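Long-range contact in glycosyl hydrolase, BNR repeat (Ralstonia eutropha, PDB 3B7F), which is of unproven function but is probably a hydrolase related to the sialidases, built as a seven-bladed beta-propeller: residues W93-A105 against Q138-P152. Sequence-based numbering, arbitrary orientation.
Sequences WTEATRPPAFNKA and QGLFRSTDHGASWEP. With EDO (1,2-ethanediol), chain Q.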
ATOM      1  N   TRP A  93      -5.537 -20.564   9.179  1.00 37.59           N
ATOM      2  CA  TRP A  93      -6.032 -19.774   8.059  1.00 34.49           C
ATOM      3  C   TRP A  93      -7.212 -20.510   7.422  1.00 33.89           C
ATOM      4  O   TRP A  93      -7.156 -21.718   7.255  1.00 34.73           O
ATOM      5  CB  TRP A  93      -4.904 -19.501   7.065  1.00 32.45           C
ATOM      6  CG  TRP A  93      -3.777 -18.640   7.653  1.00 30.37           C
ATOM      7  CD1 TRP A  93      -2.616 -19.085   8.226  1.00 28.13           C
ATOM      8  CD2 TRP A  93      -3.723 -17.208   7.711  1.00 23.99           C
ATOM      9  NE1 TRP A  93      -1.847 -18.030   8.631  1.00 28.68           N
ATOM     10  CE2 TRP A  93      -2.499 -16.863   8.331  1.00 29.32           C
ATOM     11  CE3 TRP A  93      -4.577 -16.183   7.279  1.00 29.81           C
ATOM     12  CZ2 TRP A  93      -2.117 -15.533   8.546  1.00 27.24           C
ATOM     13  CZ3 TRP A  93      -4.206 -14.864   7.505  1.00 25.25           C
ATOM     14  CH2 TRP A  93      -2.977 -14.551   8.116  1.00 27.79           C
ATOM     15  N   THR A  94      -8.292 -19.788   7.132  1.00 33.16           N
ATOM     16  CA  THR A  94      -9.478 -20.360   6.487  1.00 32.23           C
ATOM     17  C   THR A  94      -9.810 -19.519   5.270  1.00 32.06           C
ATOM     18  O   THR A  94      -9.857 -18.297   5.356  1.00 29.86           O
ATOM     19  CB  THR A  94     -10.698 -20.412   7.427  1.00 30.70           C
ATOM     20  OG1 THR A  94     -10.336 -21.076   8.637  1.00 30.09           O
ATOM     21  CG2 THR A  94     -11.858 -21.171   6.776  1.00 33.03           C
ATOM     22  N   GLU A  95     -10.005 -20.185   4.138  1.00 33.70           N
ATOM     23  CA  GLU A  95     -10.395 -19.521   2.891  1.00 36.66           C
ATOM     24  C   GLU A  95     -11.799 -18.912   3.017  1.00 35.27           C
ATOM     25  O   GLU A  95     -12.620 -19.416   3.782  1.00 34.56           O
ATOM     26  CB  GLU A  95     -10.289 -20.469   1.655  1.00 37.68           C
ATOM     27  CG  GLU A  95     -11.313 -21.634   1.499  1.00 50.08           C
ATOM     28  CD  GLU A  95     -11.222 -22.741   2.561  1.00 61.59           C
ATOM     29  OE1 GLU A  95     -10.172 -22.858   3.255  1.00 63.41           O
ATOM     30  OE2 GLU A  95     -12.223 -23.493   2.704  1.00 70.71           O
ATOM     31  N   ALA A  96     -12.039 -17.829   2.269  1.00 34.22           N
ATOM     32  CA  ALA A  96     -13.336 -17.128   2.230  1.00 33.54           C
ATOM     33  C   ALA A  96     -14.454 -18.072   1.819  1.00 31.60           C
ATOM     34  O   ALA A  96     -14.247 -18.907   0.936  1.00 30.21           O
ATOM     35  CB  ALA A  96     -13.296 -15.923   1.259  1.00 29.50           C
ATOM     36  N   THR A  97     -15.617 -17.963   2.464  1.00 32.63           N
ATOM     37  CA  THR A  97     -16.771 -18.762   2.052  1.00 33.75           C
ATOM     38  C   THR A  97     -17.240 -18.129   0.731  1.00 35.79           C
ATOM     39  O   THR A  97     -17.533 -18.864  -0.232  1.00 37.65           O
ATOM     40  CB  THR A  97     -17.860 -18.904   3.143  1.00 34.04           C
ATOM     41  OG1 THR A  97     -18.394 -17.631   3.503  1.00 42.90           O
ATOM     42  CG2 THR A  97     -17.273 -19.553   4.369  1.00 31.97           C
ATOM     43  N   ARG A  98     -17.226 -16.787   0.661  1.00 35.42           N
ATOM     44  CA  ARG A  98     -17.550 -16.045  -0.564  1.00 35.20           C
ATOM     45  C   ARG A  98     -16.448 -14.997  -0.847  1.00 34.58           C
ATOM     46  O   ARG A  98     -16.534 -13.861  -0.374  1.00 32.34           O
ATOM     47  CB  ARG A  98     -18.919 -15.375  -0.452  1.00 35.22           C
ATOM     48  CG  ARG A  98     -19.356 -14.606  -1.709  1.00 35.73           C
ATOM     49  CD  ARG A  98     -20.602 -13.766  -1.448  1.00 40.70           C
ATOM     50  NE  ARG A  98     -20.853 -12.853  -2.572  1.00 46.72           N
ATOM     51  CZ  ARG A  98     -21.758 -11.866  -2.597  1.00 48.52           C
ATOM     52  NH1 ARG A  98     -22.539 -11.599  -1.541  1.00 49.47           N
ATOM     53  NH2 ARG A  98     -21.869 -11.112  -3.694  1.00 47.14           N
ATOM     54  N   PRO A  99     -15.417 -15.363  -1.637  1.00 34.23           N
ATOM     55  CA  PRO A  99     -14.400 -14.354  -1.934  1.00 34.95           C
ATOM     56  C   PRO A  99     -14.897 -13.319  -2.956  1.00 34.90           C
ATOM     57  O   PRO A  99     -15.936 -13.530  -3.561  1.00 33.54           O
ATOM     58  CB  PRO A  99     -13.257 -15.186  -2.511  1.00 36.09           C
ATOM     59  CG  PRO A  99     -13.940 -16.345  -3.160  1.00 33.88           C
ATOM     60  CD  PRO A  99     -15.084 -16.662  -2.255  1.00 34.16           C
ATOM     61  N   PRO A 100     -14.173 -12.190  -3.121  1.00 36.40           N
ATOM     62  CA  PRO A 100     -14.537 -11.189  -4.119  1.00 35.38           C
ATOM     63  C   PRO A 100     -14.750 -11.744  -5.544  1.00 34.16           C
ATOM     64  O   PRO A 100     -13.895 -12.450  -6.079  1.00 34.14           O
ATOM     65  CB  PRO A 100     -13.329 -10.240  -4.090  1.00 35.71           C
ATOM     66  CG  PRO A 100     -12.878 -10.288  -2.700  1.00 35.86           C
ATOM     67  CD  PRO A 100     -12.990 -11.744  -2.348  1.00 35.51           C
ATOM     68  N   ALA A 101     -15.907 -11.437  -6.118  1.00 33.17           N
ATOM     69  CA  ALA A 101     -16.270 -11.877  -7.465  1.00 31.96           C
ATOM     70  C   ALA A 101     -17.230 -10.871  -8.005  1.00 32.63           C
ATOM     71  O   ALA A 101     -18.137 -10.464  -7.290  1.00 33.94           O
ATOM     72  CB  ALA A 101     -16.928 -13.244  -7.441  1.00 29.76           C
ATOM     73  N   PHE A 102     -17.028 -10.441  -9.252  1.00 34.89           N
ATOM     74  CA  PHE A 102     -17.939  -9.504  -9.894  1.00 34.49           C
ATOM     75  C   PHE A 102     -19.293 -10.193 -10.139  1.00 35.39           C
ATOM     76  O   PHE A 102     -19.361 -11.418 -10.320  1.00 35.38           O
ATOM     77  CB  PHE A 102     -17.388  -9.011 -11.242  1.00 33.82           C
ATOM     78  CG  PHE A 102     -16.126  -8.185 -11.147  1.00 34.38           C
ATOM     79  CD1 PHE A 102     -16.174  -6.863 -10.730  1.00 34.01           C
ATOM     80  CD2 PHE A 102     -14.904  -8.709 -11.535  1.00 33.58           C
ATOM     81  CE1 PHE A 102     -15.008  -6.084 -10.664  1.00 35.84           C
ATOM     82  CE2 PHE A 102     -13.746  -7.931 -11.488  1.00 38.12           C
ATOM     83  CZ  PHE A 102     -13.804  -6.618 -11.047  1.00 27.35           C
ATOM     84  N   ASN A 103     -20.363  -9.407 -10.146  1.00 36.57           N
ATOM     85  CA  ASN A 103     -21.706  -9.935 -10.452  1.00 39.77           C
ATOM     86  C   ASN A 103     -21.774 -10.450 -11.909  1.00 40.95           C
ATOM     87  O   ASN A 103     -20.984 -10.009 -12.764  1.00 39.13           O
ATOM     88  CB  ASN A 103     -22.802  -8.869 -10.228  1.00 37.56           C
ATOM     89  CG  ASN A 103     -22.955  -8.452  -8.762  1.00 35.25           C
ATOM     90  OD1 ASN A 103     -22.650  -9.212  -7.835  1.00 33.18           O
ATOM     91  ND2 ASN A 103     -23.440  -7.230  -8.555  1.00 23.76           N
ATOM     92  N   LYS A 104     -22.699 -11.379 -12.169  1.00 42.92           N
ATOM     93  CA  LYS A 104     -22.912 -11.935 -13.506  1.00 44.48           C
ATOM     94  C   LYS A 104     -23.316 -10.812 -14.452  1.00 47.45           C
ATOM     95  O   LYS A 104     -24.116  -9.961 -14.069  1.00 47.95           O
ATOM     96  CB  LYS A 104     -23.999 -13.022 -13.476  1.00 43.52           C
ATOM     97  N   ALA A 105     -22.730 -10.774 -15.651  1.00 51.56           N
ATOM     98  CA  ALA A 105     -23.073  -9.742 -16.641  1.00 56.71           C
ATOM     99  C   ALA A 105     -24.423 -10.091 -17.306  1.00 58.97           C
ATOM    100  O   ALA A 105     -24.803 -11.270 -17.317  1.00 59.99           O
ATOM    101  CB  ALA A 105     -21.979  -9.611 -17.687  1.00 55.99           C
ATOM    102  N   GLN A 138      -9.797  -3.400 -11.813  1.00 29.26           N
ATOM    103  CA  GLN A 138     -10.284  -2.494 -10.763  1.00 28.27           C
ATOM    104  C   GLN A 138     -11.676  -2.859 -10.285  1.00 30.64           C
ATOM    105  O   GLN A 138     -12.594  -2.985 -11.070  1.00 33.17           O
ATOM    106  CB  GLN A 138     -10.232  -1.000 -11.185  1.00 31.16           C
ATOM    107  CG  GLN A 138      -8.850  -0.378 -11.608  1.00 31.52           C
ATOM    108  CD  GLN A 138      -8.540  -0.523 -13.081  1.00 32.91           C
ATOM    109  OE1 GLN A 138      -8.804  -1.580 -13.672  1.00 30.62           O
ATOM    110  NE2 GLN A 138      -7.951   0.532 -13.690  1.00 25.55           N
ATOM    111  N   GLY A 139     -11.815  -3.070  -8.983  1.00 31.63           N
ATOM    112  CA  GLY A 139     -13.097  -3.417  -8.378  1.00 29.67           C
ATOM    113  C   GLY A 139     -12.942  -3.232  -6.894  1.00 29.21           C
ATOM    114  O   GLY A 139     -11.839  -3.450  -6.376  1.00 26.86           O
ATOM    115  N   LEU A 140     -14.016  -2.764  -6.245  1.00 27.97           N
ATOM    116  CA  LEU A 140     -14.081  -2.516  -4.805  1.00 27.53           C
ATOM    117  C   LEU A 140     -15.137  -3.456  -4.225  1.00 29.27           C
ATOM    118  O   LEU A 140     -16.261  -3.520  -4.730  1.00 28.98           O
ATOM    119  CB  LEU A 140     -14.460  -1.060  -4.516  1.00 27.96           C
ATOM    120  CG  LEU A 140     -14.435  -0.580  -3.062  1.00 27.66           C
ATOM    121  CD1 LEU A 140     -13.006  -0.543  -2.496  1.00 28.55           C
ATOM    122  CD2 LEU A 140     -15.109   0.774  -2.942  1.00 24.35           C
ATOM    123  N   PHE A 141     -14.754  -4.160  -3.164  1.00 28.41           N
ATOM    124  CA  PHE A 141     -15.593  -5.123  -2.466  1.00 28.78           C
ATOM    125  C   PHE A 141     -15.566  -4.847  -0.963  1.00 29.76           C
ATOM    126  O   PHE A 141     -14.652  -4.184  -0.446  1.00 28.44           O
ATOM    127  CB  PHE A 141     -15.122  -6.560  -2.753  1.00 28.26           C
ATOM    128  CG  PHE A 141     -15.200  -6.931  -4.211  1.00 30.05           C
ATOM    129  CD1 PHE A 141     -14.161  -6.610  -5.092  1.00 32.05           C
ATOM    130  CD2 PHE A 141     -16.308  -7.573  -4.712  1.00 27.97           C
ATOM    131  CE1 PHE A 141     -14.243  -6.939  -6.459  1.00 31.79           C
ATOM    132  CE2 PHE A 141     -16.403  -7.891  -6.057  1.00 27.81           C
ATOM    133  CZ  PHE A 141     -15.372  -7.580  -6.938  1.00 29.20           C
ATOM    134  N   ARG A 142     -16.578  -5.360  -0.271  1.00 30.42           N
ATOM    135  CA  ARG A 142     -16.707  -5.165   1.157  1.00 31.30           C
ATOM    136  C   ARG A 142     -17.151  -6.447   1.879  1.00 29.88           C
ATOM    137  O   ARG A 142     -17.969  -7.210   1.373  1.00 28.55           O
ATOM    138  CB  ARG A 142     -17.715  -4.053   1.420  1.00 31.94           C
ATOM    139  CG  ARG A 142     -17.886  -3.694   2.889  1.00 32.64           C
ATOM    140  CD  ARG A 142     -19.162  -2.930   3.160  1.00 36.89           C
ATOM    141  NE  ARG A 142     -19.101  -1.521   2.812  1.00 40.09           N
ATOM    142  CZ  ARG A 142     -19.875  -0.855   1.939  1.00 41.90           C
ATOM    143  NH1 ARG A 142     -20.857  -1.438   1.224  1.00 33.88           N
ATOM    144  NH2 ARG A 142     -19.662   0.454   1.789  1.00 27.59           N
ATOM    145  N   SER A 143     -16.582  -6.662   3.063  1.00 28.90           N
ATOM    146  CA  SER A 143     -16.994  -7.722   3.969  1.00 29.00           C
ATOM    147  C   SER A 143     -17.452  -7.032   5.228  1.00 30.62           C
ATOM    148  O   SER A 143     -16.917  -5.981   5.554  1.00 31.07           O
ATOM    149  CB  SER A 143     -15.831  -8.630   4.321  1.00 28.01           C
ATOM    150  OG  SER A 143     -16.258  -9.705   5.119  1.00 23.88           O
ATOM    151  N   THR A 144     -18.481  -7.579   5.874  1.00 32.65           N
ATOM    152  CA  THR A 144     -18.938  -7.144   7.194  1.00 33.46           C
ATOM    153  C   THR A 144     -18.805  -8.283   8.239  1.00 34.28           C
ATOM    154  O   THR A 144     -19.186  -8.079   9.402  1.00 34.02           O
ATOM    155  CB  THR A 144     -20.392  -6.654   7.155  1.00 33.89           C
ATOM    156  OG1 THR A 144     -21.238  -7.729   6.734  1.00 31.36           O
ATOM    157  CG2 THR A 144     -20.546  -5.445   6.204  1.00 32.28           C
ATOM    158  N   ASP A 145     -18.243  -9.440   7.835  1.00 34.63           N
ATOM    159  CA  ASP A 145     -18.070 -10.635   8.694  1.00 35.11           C
ATOM    160  C   ASP A 145     -16.589 -11.103   8.817  1.00 35.36           C
ATOM    161  O   ASP A 145     -16.299 -12.308   8.737  1.00 36.86           O
ATOM    162  CB  ASP A 145     -18.977 -11.783   8.199  1.00 34.49           C
ATOM    163  CG  ASP A 145     -18.610 -12.277   6.814  1.00 35.37           C
ATOM    164  OD1 ASP A 145     -17.773 -11.632   6.149  1.00 33.98           O
ATOM    165  OD2 ASP A 145     -19.143 -13.318   6.382  1.00 31.29           O
ATOM    166  N   HIS A 146     -15.683 -10.140   9.022  1.00 34.06           N
ATOM    167  CA  HIS A 146     -14.231 -10.370   9.195  1.00 33.51           C
ATOM    168  C   HIS A 146     -13.531 -11.006   7.984  1.00 32.66           C
ATOM    169  O   HIS A 146     -12.498 -11.671   8.128  1.00 35.75           O
ATOM    170  CB  HIS A 146     -13.945 -11.196  10.473  1.00 33.44           C
ATOM    171  CG  HIS A 146     -14.499 -10.581  11.713  1.00 30.43           C
ATOM    172  ND1 HIS A 146     -13.857  -9.566  12.386  1.00 27.04           N
ATOM    173  CD2 HIS A 146     -15.648 -10.817  12.390  1.00 30.69           C
ATOM    174  CE1 HIS A 146     -14.580  -9.211  13.434  1.00 33.06           C
ATOM    175  NE2 HIS A 146     -15.677  -9.946  13.452  1.00 26.93           N
ATOM    176  N   GLY A 147     -14.081 -10.775   6.799  1.00 31.32           N
ATOM    177  CA  GLY A 147     -13.515 -11.293   5.574  1.00 31.17           C
ATOM    178  C   GLY A 147     -13.922 -12.681   5.174  1.00 28.95           C
ATOM    179  O   GLY A 147     -13.287 -13.243   4.302  1.00 29.83           O
ATOM    180  N   ALA A 148     -14.960 -13.250   5.796  1.00 30.69           N
ATOM    181  CA  ALA A 148     -15.450 -14.574   5.396  1.00 30.05           C
ATOM    182  C   ALA A 148     -16.161 -14.496   4.046  1.00 29.83           C
ATOM    183  O   ALA A 148     -15.921 -15.339   3.177  1.00 30.62           O
ATOM    184  CB  ALA A 148     -16.365 -15.187   6.480  1.00 29.55           C
ATOM    185  N   SER A 149     -17.005 -13.473   3.883  1.00 29.77           N
ATOM    186  CA  SER A 149     -17.798 -13.253   2.673  1.00 30.92           C
ATOM    187  C   SER A 149     -17.635 -11.817   2.214  1.00 31.11           C
ATOM    188  O   SER A 149     -17.525 -10.898   3.031  1.00 30.78           O
ATOM    189  CB  SER A 149     -19.285 -13.575   2.901  1.00 30.13           C
ATOM    190  OG  SER A 149     -19.846 -12.735   3.886  1.00 36.39           O
ATOM    191  N   TRP A 150     -17.617 -11.646   0.899  1.00 32.14           N
ATOM    192  CA  TRP A 150     -17.410 -10.370   0.256  1.00 33.17           C
ATOM    193  C   TRP A 150     -18.500 -10.111  -0.760  1.00 35.91           C
ATOM    194  O   TRP A 150     -18.935 -11.050  -1.427  1.00 37.36           O
ATOM    195  CB  TRP A 150     -16.062 -10.396  -0.453  1.00 31.85           C
ATOM    196  CG  TRP A 150     -14.904 -10.523   0.510  1.00 30.76           C
ATOM    197  CD1 TRP A 150     -14.373 -11.679   1.023  1.00 32.17           C
ATOM    198  CD2 TRP A 150     -14.157  -9.454   1.078  1.00 25.89           C
ATOM    199  NE1 TRP A 150     -13.350 -11.388   1.873  1.00 28.82           N
ATOM    200  CE2 TRP A 150     -13.205 -10.028   1.944  1.00 27.28           C
ATOM    201  CE3 TRP A 150     -14.225  -8.054   0.970  1.00 27.23           C
ATOM    202  CZ2 TRP A 150     -12.304  -9.265   2.666  1.00 22.70           C
ATOM    203  CZ3 TRP A 150     -13.357  -7.293   1.702  1.00 25.69           C
ATOM    204  CH2 TRP A 150     -12.396  -7.900   2.537  1.00 31.66           C
ATOM    205  N   GLU A 151     -18.940  -8.852  -0.861  1.00 35.97           N
ATOM    206  CA  GLU A 151     -19.911  -8.430  -1.862  1.00 39.08           C
ATOM    207  C   GLU A 151     -19.329  -7.195  -2.582  1.00 38.45           C
ATOM    208  O   GLU A 151     -18.533  -6.447  -1.982  1.00 38.25           O
ATOM    209  CB  GLU A 151     -21.255  -8.077  -1.210  1.00 39.53           C
ATOM    210  CG  GLU A 151     -21.246  -6.717  -0.481  1.00 45.53           C
ATOM    211  CD  GLU A 151     -22.428  -6.463   0.439  1.00 45.60           C
ATOM    212  OE1 GLU A 151     -23.488  -7.142   0.295  1.00 52.32           O
ATOM    213  OE2 GLU A 151     -22.260  -5.561   1.312  1.00 52.84           O
ATOM    214  N   PRO A 152     -19.708  -6.971  -3.856  1.00 35.63           N
ATOM    215  CA  PRO A 152     -19.267  -5.747  -4.523  1.00 36.11           C
ATOM    216  C   PRO A 152     -19.781  -4.456  -3.870  1.00 35.41           C
ATOM    217  O   PRO A 152     -20.870  -4.462  -3.310  1.00 38.34           O
ATOM    218  CB  PRO A 152     -19.882  -5.855  -5.921  1.00 36.25           C
ATOM    219  CG  PRO A 152     -20.501  -7.159  -6.038  1.00 35.29           C
ATOM    220  CD  PRO A 152     -20.517  -7.835  -4.731  1.00 36.08           C
TER
HETATM  221  C1  EDO Q 409     -20.603  -9.819   3.358  1.00 59.59           C
HETATM  222  O1  EDO Q 409     -19.794  -9.704   4.541  1.00 51.20           O
HETATM  223  C2  EDO Q 409     -21.074  -8.468   2.852  1.00 61.32           C
HETATM  224  O2  EDO Q 409     -21.570  -7.675   3.938  1.00 65.63           O
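R98 and S149 pair as a single beta bridge, a short graft of the chain leaving strand 94-95 onto the next propeller blade. R98 N donates to A148 O over 3.2 Å, nearly straight at 165°, and W150 N returns a bond to R98 O in the carbonyl plane, at 2.8 Å. A148 O takes two further, weak bonds from the backbone N and the hydroxyl of T97, so one carbonyl gathers three donors.

Beyond the bridge the packing is mainly apolar, with P100 wedged between two rings. Its CB lies over the face of F141, 3.9 Å from the ring centroid, while its CD makes a second CH-pi contact, 3.9 Å from the centroid of the five-membered ring of W150. The opposite face of that indole rests on S143 CB, which leaves W150 sandwiched. A101 O sits at the edge of F141, 3.3 Å from its CE2. F102 extends the aromatic patch obliquely, its plane 59° from that of F141; N157 of helix 154-157 touches both phenylalanines. On the outer side R98 has CG anti to the backbone N (chi1 -178°), and this extended course lays the chain along W150 O, with R98 NE 2.9 Å from W150 O at an angle too poor for a hydrogen bond; N103 OD1 meets P152 CG at 3.5 Å.

Polar bonds within 138-152 order the turn from S143 to S149, which includes the type I' turn D145-A148. S149 N reaches the syn lone pair of D145 OD1, S149 OG bonds D145 OD2 from above the carboxylate plane, and G147 N bonds S143 OG. The run S143-T144-D145-H146-G147-A148-S149-W150 is an Asp-box, the BNR repeat of sialidase-like propellers, set in the hairpin between the third and outermost strands of a blade and here tied to the linker from the preceding blade.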